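Local coordinates for protein alcohol dehydrogenase (Escherichia coli, PDB 5VM2) that probably oxidises an alcohol group with NAD or NADP as acceptor, as a zinc-type alcohol dehydrogenase whose specific substrate is unknown, at residues V151-V156 with A177-L182; V156-A161 with P298-A303. All coordinates share one frame; numbering follows the deposited sequence.

Contact 1: residues V151-V156 with A177-L182; sequences VEPAAV and AGCIGL. With MG (magnesium ion), chain C.
Ile180 sets its two branches against Val156 and Pro153, packing the start of helix 179-190 on the middle of helix 145-163. Helix 179-190 follows strand 171-175 through a glycine-rich turn, with Gly178 as its N-cap; Gly176, Gly178 and Gly181 fit the GxGxxG fingerprint of a Rossmann fold. The tight part is a cluster of methyl groups. Ile180 CG2 lies 3.9 Å from Val156 CG1, and the two side chains cross at about a right angle. A bend in the longer branch, chi2 -61°, brings CD1 over to the same valine. Ile180 CD1 is 4.1 Å from Val156 CG1. It also meets Pro153 CB, at 4.2 Å. Val267 touches both Val156 and Ile180.

Toward Cys179 the contacts are fewer. Its SG approaches the other helix nearest at Pro153 CB, 3.9 Å away. Val156, Ile180 and Cys179 are all partly exposed, while Pro153 is buried. No hydrogen bond joins the two segments. Helix 145-163 is kinked here, where proline offers no N-H to the preceding turn. Glu152 binds the magnesium ion through OE1, alongside His65 and Glu66, and its OE2 is held by Tyr293 OH. The site probably corresponds to the catalytic zinc site of related enzymes. Water 1 sits 1.9 Å from the magnesium, and its oxygen lies 4.1 Å from Ile180 CD1.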
loop_
_atom_site.group_PDB
_atom_site.type_symbol
_atom_site.label_atom_id
_atom_site.label_comp_id
_atom_site.label_asym_id
_atom_site.label_seq_id
_atom_site.Cartn_x
_atom_site.Cartn_y
_atom_site.Cartn_z
ATOM N N VAL A 151 -6.552 -0.964 -4.843
ATOM C CA VAL A 151 -6.784 -2.093 -3.948
ATOM C C VAL A 151 -5.502 -2.459 -3.209
ATOM O O VAL A 151 -5.535 -2.838 -2.031
ATOM C CB VAL A 151 -7.349 -3.292 -4.730
ATOM C CG1 VAL A 151 -7.272 -4.568 -3.884
ATOM C CG2 VAL A 151 -8.785 -3.010 -5.171
ATOM N N GLU A 152 -4.351 -2.325 -3.876
ATOM C CA GLU A 152 -3.092 -2.732 -3.253
ATOM C C GLU A 152 -2.792 -1.961 -1.971
ATOM O O GLU A 152 -2.594 -2.601 -0.923
ATOM C CB GLU A 152 -1.955 -2.634 -4.278
ATOM C CG GLU A 152 -0.730 -3.470 -3.933
ATOM C CD GLU A 152 0.246 -2.748 -3.019
ATOM O OE1 GLU A 152 0.013 -1.557 -2.714
ATOM O OE2 GLU A 152 1.249 -3.372 -2.611
ATOM N N PRO A 153 -2.732 -0.623 -1.964
ATOM C CA PRO A 153 -2.519 0.057 -0.680
ATOM C C PRO A 153 -3.686 -0.113 0.276
ATOM O O PRO A 153 -3.471 -0.170 1.494
ATOM C CB PRO A 153 -2.318 1.528 -1.077
ATOM C CG PRO A 153 -3.008 1.659 -2.406
ATOM C CD PRO A 153 -2.780 0.339 -3.084
ATOM N N ALA A 154 -4.918 -0.210 -0.233
ATOM C CA ALA A 154 -6.044 -0.502 0.649
ATOM C C ALA A 154 -5.872 -1.862 1.317
ATOM O O ALA A 154 -6.215 -2.034 2.493
ATOM C CB ALA A 154 -7.355 -0.446 -0.133
ATOM N N ALA A 155 -5.333 -2.835 0.582
ATOM C CA ALA A 155 -5.063 -4.147 1.158
ATOM C C ALA A 155 -4.030 -4.071 2.273
ATOM O O ALA A 155 -4.092 -4.855 3.230
ATOM C CB ALA A 155 -4.595 -5.110 0.065
ATOM N N VAL A 156 -3.065 -3.154 2.158
ATOM C CA VAL A 156 -2.093 -2.937 3.229
ATOM C C VAL A 156 -2.801 -2.536 4.519
ATOM O O VAL A 156 -2.519 -3.075 5.599
ATOM C CB VAL A 156 -1.063 -1.874 2.806
ATOM C CG1 VAL A 156 -0.178 -1.490 3.984
ATOM C CG2 VAL A 156 -0.228 -2.374 1.630
ATOM N N ALA A 177 -1.754 10.296 8.529
ATOM C CA ALA A 177 -2.902 10.398 7.641
ATOM C C ALA A 177 -2.456 10.524 6.188
ATOM O O ALA A 177 -3.142 11.148 5.369
ATOM C CB ALA A 177 -3.800 11.568 8.042
ATOM N N GLY A 178 -1.295 9.962 5.866
ATOM C CA GLY A 178 -0.929 9.727 4.489
ATOM C C GLY A 178 -1.748 8.574 3.930
ATOM O O GLY A 178 -2.702 8.090 4.540
ATOM N N CYS A 179 -1.344 8.117 2.742
ATOM C CA CYS A 179 -2.110 7.087 2.044
ATOM C C CYS A 179 -2.376 5.876 2.936
ATOM O O CYS A 179 -3.528 5.471 3.125
ATOM C CB CYS A 179 -1.384 6.659 0.769
ATOM S SG CYS A 179 -2.221 5.301 -0.085
ATOM N N ILE A 180 -1.324 5.306 3.526
ATOM C CA ILE A 180 -1.492 4.084 4.305
ATOM C C ILE A 180 -2.289 4.338 5.582
ATOM O O ILE A 180 -3.053 3.471 6.027
ATOM C CB ILE A 180 -0.119 3.459 4.608
ATOM C CG1 ILE A 180 0.641 3.202 3.304
ATOM C CG2 ILE A 180 -0.300 2.170 5.370
ATOM C CD1 ILE A 180 -0.068 2.239 2.365
ATOM N N GLY A 181 -2.140 5.519 6.188
ATOM C CA GLY A 181 -2.937 5.835 7.364
ATOM C C GLY A 181 -4.416 5.966 7.048
ATOM O O GLY A 181 -5.271 5.551 7.837
ATOM N N LEU A 182 -4.736 6.541 5.888
ATOM C CA LEU A 182 -6.128 6.658 5.471
ATOM C C LEU A 182 -6.702 5.303 5.081
ATOM O O LEU A 182 -7.873 5.015 5.364
ATOM C CB LEU A 182 -6.235 7.658 4.318
ATOM C CG LEU A 182 -5.802 9.067 4.727
ATOM C CD1 LEU A 182 -5.800 10.006 3.537
ATOM C CD2 LEU A 182 -6.706 9.591 5.834
HETATM MG MG MG C . 1.524 -0.221 -2.530
HETATM O O HOH W 1 1.678 0.214 -0.678
#

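Contact 2: residues V156-A161 with P298-A303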
loop_
_atom_site.group_PDB
_atom_site.type_symbol
_atom_site.label_atom_id
_atom_site.label_comp_id
_atom_site.label_asym_id
_atom_site.label_seq_id
_atom_site.Cartn_x
_atom_site.Cartn_y
_atom_site.Cartn_z
ATOM N N VAL A 156 -3.065 -3.154 2.158
ATOM C CA VAL A 156 -2.093 -2.937 3.229
ATOM C C VAL A 156 -2.801 -2.536 4.519
ATOM O O VAL A 156 -2.519 -3.075 5.599
ATOM C CB VAL A 156 -1.063 -1.874 2.806
ATOM C CG1 VAL A 156 -0.178 -1.490 3.984
ATOM C CG2 VAL A 156 -0.228 -2.374 1.630
ATOM N N GLY A 157 -3.714 -1.564 4.430
ATOM C CA GLY A 157 -4.442 -1.146 5.617
ATOM C C GLY A 157 -5.404 -2.211 6.104
ATOM O O GLY A 157 -5.604 -2.375 7.310
ATOM N N MET A 158 -6.010 -2.951 5.174
ATOM C CA MET A 158 -6.918 -4.026 5.564
ATOM C C MET A 158 -6.184 -5.110 6.345
ATOM O O MET A 158 -6.691 -5.607 7.357
ATOM C CB MET A 158 -7.591 -4.618 4.326
ATOM C CG MET A 158 -8.745 -5.569 4.640
ATOM S SD MET A 158 -10.193 -4.751 5.357
ATOM C CE MET A 158 -10.290 -3.300 4.326
ATOM N N HIS A 159 -4.983 -5.476 5.892
ATOM C CA HIS A 159 -4.190 -6.492 6.573
ATOM C C HIS A 159 -3.797 -6.036 7.975
ATOM O O HIS A 159 -3.829 -6.824 8.927
ATOM C CB HIS A 159 -2.957 -6.808 5.717
ATOM C CG HIS A 159 -2.089 -7.900 6.260
ATOM N ND1 HIS A 159 -2.487 -9.218 6.303
ATOM C CD2 HIS A 159 -0.828 -7.870 6.752
ATOM C CE1 HIS A 159 -1.517 -9.951 6.821
ATOM N NE2 HIS A 159 -0.497 -9.156 7.101
ATOM N N ALA A 160 -3.444 -4.757 8.125
ATOM C CA ALA A 160 -3.104 -4.231 9.445
ATOM C C ALA A 160 -4.289 -4.333 10.398
ATOM O O ALA A 160 -4.161 -4.844 11.520
ATOM C CB ALA A 160 -2.633 -2.780 9.322
ATOM N N ALA A 161 -5.461 -3.864 9.962
ATOM C CA ALA A 161 -6.638 -3.902 10.827
ATOM C C ALA A 161 -7.023 -5.333 11.178
ATOM O O ALA A 161 -7.421 -5.616 12.317
ATOM C CB ALA A 161 -7.813 -3.184 10.156
ATOM N N PRO A 298 -9.611 -10.214 -1.974
ATOM C CA PRO A 298 -11.069 -10.314 -2.166
ATOM C C PRO A 298 -11.868 -9.455 -1.200
ATOM O O PRO A 298 -12.767 -8.723 -1.632
ATOM C CB PRO A 298 -11.336 -11.812 -1.974
ATOM C CG PRO A 298 -10.050 -12.465 -2.379
ATOM C CD PRO A 298 -8.993 -11.547 -1.839
ATOM N N VAL A 299 -11.552 -9.503 0.098
ATOM C CA VAL A 299 -12.326 -8.727 1.064
ATOM C C VAL A 299 -12.127 -7.230 0.851
ATOM O O VAL A 299 -13.034 -6.432 1.125
ATOM C CB VAL A 299 -11.973 -9.152 2.505
ATOM C CG1 VAL A 299 -10.562 -8.720 2.875
ATOM C CG2 VAL A 299 -12.985 -8.572 3.489
ATOM N N THR A 300 -10.958 -6.821 0.349
ATOM C CA THR A 300 -10.718 -5.403 0.098
ATOM C C THR A 300 -11.474 -4.945 -1.141
ATOM O O THR A 300 -12.106 -3.881 -1.140
ATOM C CB THR A 300 -9.219 -5.143 -0.054
ATOM O OG1 THR A 300 -8.529 -5.623 1.109
ATOM C CG2 THR A 300 -8.944 -3.656 -0.237
ATOM N N ILE A 301 -11.429 -5.748 -2.206
ATOM C CA ILE A 301 -12.235 -5.463 -3.392
ATOM C C ILE A 301 -13.711 -5.372 -3.016
ATOM O O ILE A 301 -14.425 -4.460 -3.454
ATOM C CB ILE A 301 -11.986 -6.531 -4.473
ATOM C CG1 ILE A 301 -10.562 -6.411 -5.019
ATOM C CG2 ILE A 301 -12.997 -6.404 -5.598
ATOM C CD1 ILE A 301 -10.122 -7.612 -5.842
ATOM N N GLU A 302 -14.189 -6.327 -2.207
ATOM C CA GLU A 302 -15.558 -6.274 -1.689
ATOM C C GLU A 302 -15.842 -4.930 -1.027
ATOM O O GLU A 302 -16.858 -4.285 -1.302
ATOM C CB GLU A 302 -15.789 -7.382 -0.658
ATOM C CG GLU A 302 -15.984 -8.792 -1.158
ATOM C CD GLU A 302 -16.119 -9.770 0.005
ATOM O OE1 GLU A 302 -16.831 -9.441 0.979
ATOM O OE2 GLU A 302 -15.500 -10.854 -0.036
ATOM N N ALA A 303 -14.950 -4.511 -0.125
ATOM C CA ALA A 303 -15.187 -3.305 0.657
ATOM C C ALA A 303 -15.251 -2.071 -0.232
ATOM O O ALA A 303 -16.103 -1.196 -0.033
ATOM C CB ALA A 303 -14.100 -3.153 1.720
#
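Thr300 OG1 hydrogen-bonds to the carbonyl oxygen of Arg296, one turn back along the chain, and Met158 of the neighbouring helix packs against the same oxygen. This is a helix-helix contact on the flank of the Rossmann fold, between helix 145-163, which precedes its first strand, and helix 297-305, which comes after the edge strand 286-290. Thr300 chi1 is -56°, placing OG1 beside its own backbone N, where it can meet the Arg296 carbonyl and still face Met158. Met158 CB and CG both stand 3.5 Å from Thr300 OG1, a packing contact, since the hydrogen bond of OG1 goes to Arg296 O. The two side chains run alongside each other, pointing opposite ways.

No hydrogen bond crosses between the segments; between the segments themselves the contact is packing alone. Val299 supplies the second patch. Its chi1 of 70° tucks CG1 in against its own backbone, and Val299 CG1 lies 4.0 Å from Met158 CG, the two side chains meeting at a slant. The backbones come closest at Met158 and Thr300, whose CA atoms are 6.8 Å apart. Arg296, just ahead of helix 297-305, adds a polar link, its NE hydrogen-bonded to His159 ND1. Phe309 of a loop and Ala187 of helix 179-190 also touch Met158. Beyond CG the thioether bends twice, at chi2 and chi3, and this carries the terminal methyl toward the next turn of the other helix, with Met158 CE 4.6 Å from Ala303 CB.

From the N terminus, the chain first lays down most of its GroES-like part, then enters helix 145-163, which serves both contacts with successive turns and shares Val156 between them. Contact 1 closes the short loop through strand 171-175 into helix 179-190. Contact 2 closes a far longer one, running through the whole six-stranded parallel sheet before returning as helix 297-305. Their segments alternate along the chain, so the two loops cross rather than nest. One helix is thereby joined to both the start and the far end of the Rossmann unit, and the contacts also touch directly, with Ala154 CB 3.6 Å from Thr300 CG2.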